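Local coordinates for periplasmic binding protein (Sulfurospirillum deleyianum, PDB 4PAG), which probably captures a solute outside the cell membrane for delivery to an ABC transporter and binds histidine in its pocket, at residues 238-241 / 242-246; 311-314 / 315-319. All coordinates share one frame; numbering follows the deposited sequence.

Interaction 1: 238-241 / 242-246; sequences YKTV and FREKK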
ATOM      1  N   TYR A 238       0.662  19.989   1.211  1.00 14.19           N
ATOM      2  CA  TYR A 238       1.921  20.109   1.941  1.00 15.93           C
ATOM      3  C   TYR A 238       2.526  21.516   1.808  1.00 16.16           C
ATOM      4  O   TYR A 238       3.039  22.073   2.786  1.00 15.33           O
ATOM      5  CB  TYR A 238       2.894  19.035   1.479  1.00 16.89           C
ATOM      6  CG  TYR A 238       4.236  19.108   2.149  1.00 17.48           C
ATOM      7  CD1 TYR A 238       4.435  18.579   3.421  1.00 17.94           C
ATOM      8  CD2 TYR A 238       5.305  19.712   1.515  1.00 21.19           C
ATOM      9  CE1 TYR A 238       5.675  18.640   4.037  1.00 19.21           C
ATOM     10  CE2 TYR A 238       6.542  19.788   2.126  1.00 27.51           C
ATOM     11  CZ  TYR A 238       6.721  19.252   3.385  1.00 24.62           C
ATOM     12  OH  TYR A 238       7.961  19.343   3.973  1.00 32.41           O
ATOM     13  N   LYS A 239       2.447  22.099   0.615  1.00 17.71           N
ATOM     14  CA  LYS A 239       2.853  23.504   0.420  1.00 20.98           C
ATOM     15  C   LYS A 239       1.911  24.466   1.144  1.00 19.24           C
ATOM     16  O   LYS A 239       2.352  25.365   1.856  1.00 20.24           O
ATOM     17  CB  LYS A 239       2.878  23.874  -1.069  1.00 23.03           C
ATOM     18  CG  LYS A 239       3.881  23.136  -1.945  1.00 28.05           C
ATOM     19  CD  LYS A 239       5.280  23.118  -1.353  1.00 34.86           C
ATOM     20  CE  LYS A 239       6.350  23.435  -2.391  1.00 45.71           C
ATOM     21  NZ  LYS A 239       6.572  24.907  -2.480  1.00 52.94           N
ATOM     22  N   THR A 240       0.614  24.266   0.951  1.00 20.01           N
ATOM     23  CA  THR A 240      -0.406  25.137   1.541  1.00 21.02           C
ATOM     24  C   THR A 240      -0.277  25.256   3.056  1.00 21.07           C
ATOM     25  O   THR A 240      -0.360  26.364   3.603  1.00 18.99           O
ATOM     26  CB  THR A 240      -1.815  24.627   1.191  1.00 22.55           C
ATOM     27  OG1 THR A 240      -2.055  24.840  -0.205  1.00 22.55           O
ATOM     28  CG2 THR A 240      -2.893  25.347   1.990  1.00 24.69           C
ATOM     29  N   VAL A 241      -0.061  24.126   3.727  1.00 20.51           N
ATOM     30  CA  VAL A 241      -0.072  24.082   5.190  1.00 22.18           C
ATOM     31  C   VAL A 241       1.069  24.904   5.810  1.00 22.10           C
ATOM     32  O   VAL A 241       0.964  25.344   6.954  1.00 22.37           O
ATOM     33  CB  VAL A 241      -0.088  22.611   5.723  1.00 23.78           C
ATOM     34  CG1 VAL A 241       1.263  21.945   5.572  1.00 22.10           C
ATOM     35  CG2 VAL A 241      -0.536  22.556   7.175  1.00 25.49           C
ATOM     36  N   PHE A 242       2.140  25.124   5.049  1.00 21.77           N
ATOM     37  CA  PHE A 242       3.241  25.999   5.479  1.00 21.98           C
ATOM     38  C   PHE A 242       3.193  27.415   4.898  1.00 23.01           C
ATOM     39  O   PHE A 242       3.892  28.308   5.388  1.00 27.32           O
ATOM     40  CB  PHE A 242       4.584  25.350   5.156  1.00 21.76           C
ATOM     41  CG  PHE A 242       4.928  24.214   6.067  1.00 20.28           C
ATOM     42  CD1 PHE A 242       5.225  24.450   7.400  1.00 19.95           C
ATOM     43  CD2 PHE A 242       4.930  22.907   5.602  1.00 15.32           C
ATOM     44  CE1 PHE A 242       5.528  23.400   8.253  1.00 21.04           C
ATOM     45  CE2 PHE A 242       5.248  21.854   6.444  1.00 18.28           C
ATOM     46  CZ  PHE A 242       5.540  22.100   7.772  1.00 20.38           C
ATOM     47  N   ARG A 243       2.376  27.623   3.869  1.00 24.85           N
ATOM     48  CA  ARG A 243       2.215  28.943   3.245  1.00 28.62           C
ATOM     49  C   ARG A 243       1.080  29.744   3.905  1.00 29.06           C
ATOM     50  O   ARG A 243       1.273  30.913   4.233  1.00 32.88           O
ATOM     51  CB  ARG A 243       1.977  28.797   1.737  1.00 29.32           C
ATOM     52  CG  ARG A 243       1.907  30.109   0.964  1.00 32.10           C
ATOM     53  CD  ARG A 243       1.482  29.924  -0.493  1.00 31.67           C
ATOM     54  NE  ARG A 243       0.132  29.363  -0.626  1.00 34.22           N
ATOM     55  CZ  ARG A 243      -0.157  28.098  -0.950  1.00 27.01           C
ATOM     56  NH1 ARG A 243       0.797  27.216  -1.194  1.00 22.66           N
ATOM     57  NH2 ARG A 243      -1.424  27.714  -1.036  1.00 28.06           N
ATOM     58  N   GLU A 244      -0.083  29.120   4.105  1.00 30.74           N
ATOM     59  CA  GLU A 244      -1.255  29.810   4.664  1.00 27.69           C
ATOM     60  C   GLU A 244      -1.160  29.988   6.186  1.00 31.50           C
ATOM     61  O   GLU A 244      -0.967  29.025   6.932  1.00 29.35           O
ATOM     62  CB  GLU A 244      -2.549  29.072   4.317  1.00 32.57           C
ATOM     63  CG  GLU A 244      -3.014  29.246   2.876  1.00 38.03           C
ATOM     64  CD  GLU A 244      -4.347  28.560   2.593  1.00 43.58           C
ATOM     65  OE1 GLU A 244      -4.802  28.622   1.434  1.00 51.60           O
ATOM     66  OE2 GLU A 244      -4.942  27.953   3.516  1.00 48.73           O
ATOM     67  N   LYS A 245      -1.334  31.226   6.637  1.00 29.76           N
ATOM     68  CA  LYS A 245      -1.151  31.600   8.048  1.00 32.40           C
ATOM     69  C   LYS A 245      -2.033  30.817   9.044  1.00 27.20           C
ATOM     70  O   LYS A 245      -1.604  30.505  10.158  1.00 23.51           O
ATOM     71  CB  LYS A 245      -1.399  33.115   8.191  1.00 38.53           C
ATOM     72  CG  LYS A 245      -1.139  33.698   9.572  1.00 48.43           C
ATOM     73  CD  LYS A 245       0.347  33.863   9.856  1.00 55.08           C
ATOM     74  CE  LYS A 245       0.641  33.921  11.349  1.00 58.31           C
ATOM     75  NZ  LYS A 245      -0.205  34.900  12.090  1.00 58.05           N
ATOM     76  N   LYS A 246      -3.264  30.503   8.656  1.00 26.09           N
ATOM     77  CA  LYS A 246      -4.218  29.900   9.596  1.00 27.31           C
ATOM     78  C   LYS A 246      -3.761  28.537  10.134  1.00 23.57           C
ATOM     79  O   LYS A 246      -4.116  28.160  11.246  1.00 19.54           O
ATOM     80  CB  LYS A 246      -5.593  29.749   8.952  1.00 29.11           C
ATOM     81  CG  LYS A 246      -5.695  28.562   8.010  1.00 27.72           C
ATOM     82  CD  LYS A 246      -7.007  28.587   7.269  1.00 31.02           C
ATOM     83  CE  LYS A 246      -7.409  27.207   6.795  1.00 30.50           C
ATOM     84  NZ  LYS A 246      -8.856  27.226   6.477  1.00 34.73           N
TER
HETATM   85  O   HOH W   1      -0.204  24.896  -2.532  1.00 24.46           O

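Interaction 2: 311-314 / 315-319; sequences VELS and NEDLK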
ATOM      1  N   VAL A 311      17.009  -1.862  -7.427  1.00 20.40           N
ATOM      2  CA  VAL A 311      17.471  -0.498  -7.665  1.00 21.85           C
ATOM      3  C   VAL A 311      18.388  -0.038  -6.538  1.00 21.58           C
ATOM      4  O   VAL A 311      18.050  -0.176  -5.363  1.00 18.13           O
ATOM      5  CB  VAL A 311      16.285   0.471  -7.789  1.00 23.68           C
ATOM      6  CG1 VAL A 311      16.764   1.915  -7.832  1.00 26.94           C
ATOM      7  CG2 VAL A 311      15.478   0.148  -9.039  1.00 23.79           C
ATOM      8  N   GLU A 312      19.543   0.502  -6.915  1.00 21.50           N
ATOM      9  CA  GLU A 312      20.507   1.072  -5.971  1.00 22.36           C
ATOM     10  C   GLU A 312      20.235   2.548  -5.854  1.00 22.92           C
ATOM     11  O   GLU A 312      20.117   3.234  -6.861  1.00 25.84           O
ATOM     12  CB  GLU A 312      21.926   0.900  -6.497  1.00 26.71           C
ATOM     13  CG  GLU A 312      22.357  -0.543  -6.617  1.00 29.61           C
ATOM     14  CD  GLU A 312      22.673  -1.158  -5.274  1.00 36.27           C
ATOM     15  OE1 GLU A 312      22.913  -0.401  -4.303  1.00 40.94           O
ATOM     16  OE2 GLU A 312      22.691  -2.401  -5.199  1.00 39.95           O
ATOM     17  N   LEU A 313      20.157   3.042  -4.628  1.00 22.34           N
ATOM     18  CA  LEU A 313      19.854   4.437  -4.386  1.00 22.55           C
ATOM     19  C   LEU A 313      21.080   5.157  -3.853  1.00 24.74           C
ATOM     20  O   LEU A 313      21.690   4.716  -2.877  1.00 26.08           O
ATOM     21  CB  LEU A 313      18.701   4.546  -3.387  1.00 22.45           C
ATOM     22  CG  LEU A 313      17.357   3.994  -3.870  1.00 21.61           C
ATOM     23  CD1 LEU A 313      16.389   3.899  -2.706  1.00 21.05           C
ATOM     24  CD2 LEU A 313      16.781   4.873  -4.973  1.00 24.34           C
ATOM     25  N   SER A 314      21.444   6.257  -4.503  1.00 26.23           N
ATOM     26  CA  SER A 314      22.490   7.146  -4.005  1.00 28.00           C
ATOM     27  C   SER A 314      21.932   8.005  -2.874  1.00 28.49           C
ATOM     28  O   SER A 314      20.720   8.069  -2.679  1.00 22.62           O
ATOM     29  CB  SER A 314      22.972   8.066  -5.120  1.00 30.01           C
ATOM     30  OG  SER A 314      21.961   8.994  -5.477  1.00 28.62           O
ATOM     31  N   ASN A 315      22.809   8.692  -2.149  1.00 30.09           N
ATOM     32  CA  ASN A 315      22.353   9.630  -1.128  1.00 32.17           C
ATOM     33  C   ASN A 315      21.561  10.786  -1.743  1.00 31.21           C
ATOM     34  O   ASN A 315      20.606  11.275  -1.143  1.00 31.28           O
ATOM     35  CB  ASN A 315      23.525  10.142  -0.281  1.00 34.99           C
ATOM     36  CG  ASN A 315      24.097   9.065   0.640  1.00 38.78           C
ATOM     37  OD1 ASN A 315      23.446   8.059   0.930  1.00 40.62           O
ATOM     38  ND2 ASN A 315      25.319   9.276   1.102  1.00 42.21           N
ATOM     39  N   GLU A 316      21.935  11.202  -2.949  1.00 31.10           N
ATOM     40  CA  GLU A 316      21.178  12.230  -3.649  1.00 34.55           C
ATOM     41  C   GLU A 316      19.783  11.725  -4.047  1.00 30.93           C
ATOM     42  O   GLU A 316      18.815  12.478  -3.970  1.00 29.68           O
ATOM     43  CB  GLU A 316      21.947  12.744  -4.871  1.00 40.28           C
ATOM     44  CG  GLU A 316      21.348  13.987  -5.521  1.00 49.16           C
ATOM     45  CD  GLU A 316      21.204  15.167  -4.564  1.00 53.36           C
ATOM     46  OE1 GLU A 316      22.049  15.327  -3.655  1.00 59.49           O
ATOM     47  OE2 GLU A 316      20.242  15.944  -4.726  1.00 67.87           O
ATOM     48  N   ASP A 317      19.680  10.459  -4.456  1.00 29.42           N
ATOM     49  CA  ASP A 317      18.374   9.845  -4.749  1.00 27.73           C
ATOM     50  C   ASP A 317      17.467   9.844  -3.532  1.00 23.41           C
ATOM     51  O   ASP A 317      16.265  10.078  -3.653  1.00 24.98           O
ATOM     52  CB  ASP A 317      18.523   8.387  -5.211  1.00 30.50           C
ATOM     53  CG  ASP A 317      19.169   8.258  -6.566  1.00 32.73           C
ATOM     54  OD1 ASP A 317      19.080   9.214  -7.363  1.00 37.13           O
ATOM     55  OD2 ASP A 317      19.763   7.188  -6.832  1.00 31.38           O
ATOM     56  N   LEU A 318      18.039   9.547  -2.368  1.00 19.56           N
ATOM     57  CA  LEU A 318      17.258   9.492  -1.136  1.00 19.92           C
ATOM     58  C   LEU A 318      16.675  10.859  -0.815  1.00 24.93           C
ATOM     59  O   LEU A 318      15.530  10.965  -0.374  1.00 25.84           O
ATOM     60  CB  LEU A 318      18.105   8.992   0.029  1.00 22.83           C
ATOM     61  CG  LEU A 318      18.493   7.514   0.012  1.00 26.64           C
ATOM     62  CD1 LEU A 318      19.554   7.249   1.070  1.00 29.12           C
ATOM     63  CD2 LEU A 318      17.283   6.612   0.236  1.00 26.24           C
ATOM     64  N   LYS A 319      17.468  11.898  -1.060  1.00 26.66           N
ATOM     65  CA  LYS A 319      17.024  13.268  -0.875  1.00 29.58           C
ATOM     66  C   LYS A 319      15.946  13.616  -1.895  1.00 28.71           C
ATOM     67  O   LYS A 319      14.870  14.075  -1.530  1.00 32.95           O
ATOM     68  CB  LYS A 319      18.206  14.232  -1.011  1.00 32.63           C
ATOM     69  CG  LYS A 319      17.872  15.671  -0.647  1.00 38.86           C
ATOM     70  CD  LYS A 319      19.018  16.613  -0.991  1.00 44.27           C
ATOM     71  CE  LYS A 319      18.562  18.066  -0.963  1.00 49.48           C
ATOM     72  NZ  LYS A 319      18.184  18.511   0.408  1.00 51.52           N
TER

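Interaction 1: 238-241 / 242-246
The rings of Y238 and F242, one helical turn apart, meet as a T-shaped (edge-to-face) pair: the edge of F242 is directed at the face of Y238, with centroids 5.8 Å apart and planes at 75°. CE1 of Y238 and CE2 of F242 are the atoms that touch, at 4.0 Å. With CG anti to the backbone N (chi1 178°), the tyrosine projects outward from the helix, and the F242 ring leans back to meet it. V241 CG1 also packs 3.8 Å from F242 CD2, the two side chains running alongside each other.

These residues form the last turns of helix 235-243, which follows strand 229-232 of a parallel sheet and lays Y238, V241 and F242 on strand 258-260, its neighbour in that sheet. Backbone bonding changes as the helix ends. F242 N reaches K239 O at 3.2 Å, approaching from above the carbonyl plane, whereas R243 N divides itself weakly between K239 O and T240 O. E244 N then makes a short, almost straight bond to T240 O (2.8 Å, 174°), just where the chain leaves helical geometry.

Polar contacts occupy another side of the turn. The R243 guanidinium folds back with one face over T240 CA, and a water joins the two residues, lying 3.0 Å from T240 OG1 and accepting from R243 NH1 at 2.9 Å. T240 OG1 is also hydrogen-bonded to the T236 carbonyl oxygen. The T240 methyl, CG2, lies alongside E244, 3.6 Å from the carboxylate carbon CD, the two side chains pointing the same way.

Interaction 2: 311-314 / 315-319
S314 OG accepts a hydrogen bond from D317 N at 2.9 Å, and D317 returns the favour: its OD2 takes the S314 N-H at 3.0 Å. This reciprocal pair is a capping box, with S314 as the N-cap of helix 315-322, and it illustrates how side chains at a helix start can take up backbone N-H groups that have no preceding turn to bond to, here those of S314 and D317. Both bonds are fairly straight, with N-H...acceptor angles of 158° at the serine oxygen and 167° at the carboxylate. Serine OG stands between the backbone N and the carbonyl carbon (chi1 69°), which brings the oxygen over the opening turn to the D317 amide. OD2 is met from above the carboxylate plane rather than within it. Lying in the first turn, near the amino end, the carboxylate is probably favoured as an anion. With an alanine here in place of D317 the carboxylate is gone, and the S314 amide would probably lose its mate, leaving the D317 N to S314 OG bond as the remaining half of the box.

Regular helical bonding begins at once, because S314 O accepts from L318 N at 3.1 Å.

The apolar side of the same turn closes around L313, the residue just before the cap. Its CD2 branch lies 3.9 Å from D317 CB, crossing the aspartate at a slant, while CD1 reaches L318 CD2 at 4.1 Å, the two leucines set at about a right angle. Helix 297-309 covers this corner through Y305 and K302, and F60 of helix 57-60 also packs on L313. Closest to the serine carbonyl among the side-chain atoms of L318 is CG, 3.5 Å from S314 O.

In the fold
Interaction 1 ends helix 235-243 and interaction 2 begins helix 315-322, in that order along the chain. Strand 258-260 and helices 251-254, 277-288 and 297-309 come between them in sequence. Their centres are 28 Å apart and their nearest atoms about 10 Å, without touching. The bound histidine relates them: Y238 has its side chain about 7 Å from it and L318 about 9 Å. Helix 235-243 supplies the pocket residue P235 at its start, while the helix capped by S314 carries Y321 and F322 to the pocket, so the two helices approach the histidine from different parts of the chain. K323, also in the pocket, makes a cation-pi contact with Y238, which ties the chain terminus directly to interaction 1.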